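Local coordinates for alkyl hydroperoxide reductase AhpD (PDB 5DIK) that probably reduces peroxides in the antioxidative defence of Legionella pneumophila, as an alkylhydroperoxidase of the carboxymuconolactone decarboxylase family, at the interface of chains A and B. Residues are numbered along the deposited sequence; one frame, centred on the assembly and turned at random. Chains: chain A/B, Alkyl hydroperoxide reductase AhpD.

The interface of chains A and B. Residues chain A 51, 59; chain B 58-59, 62, 89, 93, 96.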
# COMPACT_ATOMS: atom_id res chain seq x y z
N LEU A 51 -1.13 -17.93 20.95
CA LEU A 51 0.05 -17.95 20.12
C LEU A 51 1.23 -17.55 20.97
O LEU A 51 1.13 -16.60 21.73
CB LEU A 51 -0.13 -17.02 18.92
CG LEU A 51 -1.35 -17.32 18.04
CD1 LEU A 51 -1.41 -16.31 16.90
CD2 LEU A 51 -1.34 -18.73 17.49
N ILE A 59 4.62 -13.62 12.54
CA ILE A 59 3.55 -12.84 11.92
C ILE A 59 4.00 -11.41 11.67
O ILE A 59 3.80 -10.88 10.56
CB ILE A 59 2.27 -12.87 12.78
CG1 ILE A 59 1.71 -14.30 12.81
CG2 ILE A 59 1.22 -11.88 12.25
CD1 ILE A 59 0.69 -14.49 13.92
N LEU B 58 -2.95 -18.55 9.63
CA LEU B 58 -2.99 -17.39 10.51
C LEU B 58 -2.14 -16.26 9.98
O LEU B 58 -2.54 -15.09 10.02
CB LEU B 58 -2.59 -17.78 11.95
CG LEU B 58 -3.63 -18.65 12.66
CD1 LEU B 58 -3.06 -19.22 13.94
CD2 LEU B 58 -4.90 -17.88 12.95
N ILE B 59 -0.97 -16.59 9.46
CA ILE B 59 -0.10 -15.60 8.83
C ILE B 59 -0.80 -15.00 7.60
O ILE B 59 -0.82 -13.80 7.44
CB ILE B 59 1.26 -16.20 8.45
CG1 ILE B 59 2.05 -16.59 9.71
CG2 ILE B 59 2.07 -15.26 7.56
CD1 ILE B 59 3.21 -17.52 9.40
N ALA B 62 -3.42 -12.49 8.77
CA ALA B 62 -2.80 -11.22 9.11
C ALA B 62 -2.44 -10.37 7.88
O ALA B 62 -2.68 -9.17 7.89
CB ALA B 62 -1.55 -11.43 9.95
N GLU B 89 -6.98 -17.87 18.73
CA GLU B 89 -5.87 -17.79 17.78
C GLU B 89 -6.12 -16.69 16.73
O GLU B 89 -5.22 -15.92 16.43
CB GLU B 89 -5.60 -19.12 17.09
CG GLU B 89 -5.05 -20.19 18.05
CD GLU B 89 -5.10 -21.60 17.47
OE1 GLU B 89 -6.01 -21.94 16.67
OE2 GLU B 89 -4.23 -22.40 17.87
N THR B 93 -3.89 -13.12 16.25
CA THR B 93 -3.36 -12.77 14.95
C THR B 93 -3.83 -11.38 14.51
O THR B 93 -3.05 -10.57 14.00
CB THR B 93 -3.71 -13.83 13.89
OG1 THR B 93 -3.31 -15.12 14.39
CG2 THR B 93 -2.99 -13.55 12.65
N MET B 96 -1.91 -8.58 16.19
CA MET B 96 -0.62 -8.29 15.56
C MET B 96 -0.79 -7.40 14.32
O MET B 96 -0.03 -6.48 14.11
CB MET B 96 0.09 -9.58 15.18
CG MET B 96 0.65 -10.34 16.38
SD MET B 96 1.80 -9.37 17.37
CE MET B 96 3.10 -8.99 16.21
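A:Leu51 and A:Ile59 meet chain B with branched aliphatic groups; the flat group at this patch is the backbone carbonyl of B:Glu89, with methyl CD1 of A:Leu51 3.9 Å from its oxygen, B:Glu89 O. The hydroxyl OG1 of B:Thr93 donates a hydrogen bond to the same B:Glu89 O at 2.9 Å. This donor is tilted 32° from the carbonyl plane. The hydroxyl lies anti to the carbonyl carbon of its own residue, beside the backbone N (chi1 -53°), where it can turn back one helical turn to this acceptor. A:Leu51 CD1 also packs against B:Thr93 OG1 at 3.4 Å; the hydrogen bond within its own helix probably makes the hydroxyl tolerable beside a methyl. The other branch, CD2, meets B:Leu58 CD1 tip to tip at 4.0 Å and also touches the aliphatic CG of B:Glu89.

A:Ile59 spreads its branches over both B helices. CG2, anti to the backbone N, packs on B:Ala62 CB at 3.6 Å and on B:Met96 CB at 3.9 Å. CD1 reaches B:Thr93 CG2, the two side chains crossing at about a right angle, and CG1 meets its symmetry mate B:Ile59 CG1 at 3.9 Å.

No polar bond crosses this apolar helix-packing patch, part of a two-fold interface between two of the six deposited copies; the structure alone does not show whether the cell uses this pairing. In the largely helical subunit, A:Leu51 precedes helix 53-66, which carries A:Ile59; both pack against B helices 53-66 and 87-99, and the two-fold relating chains A and B repeats each contact with the chains exchanged.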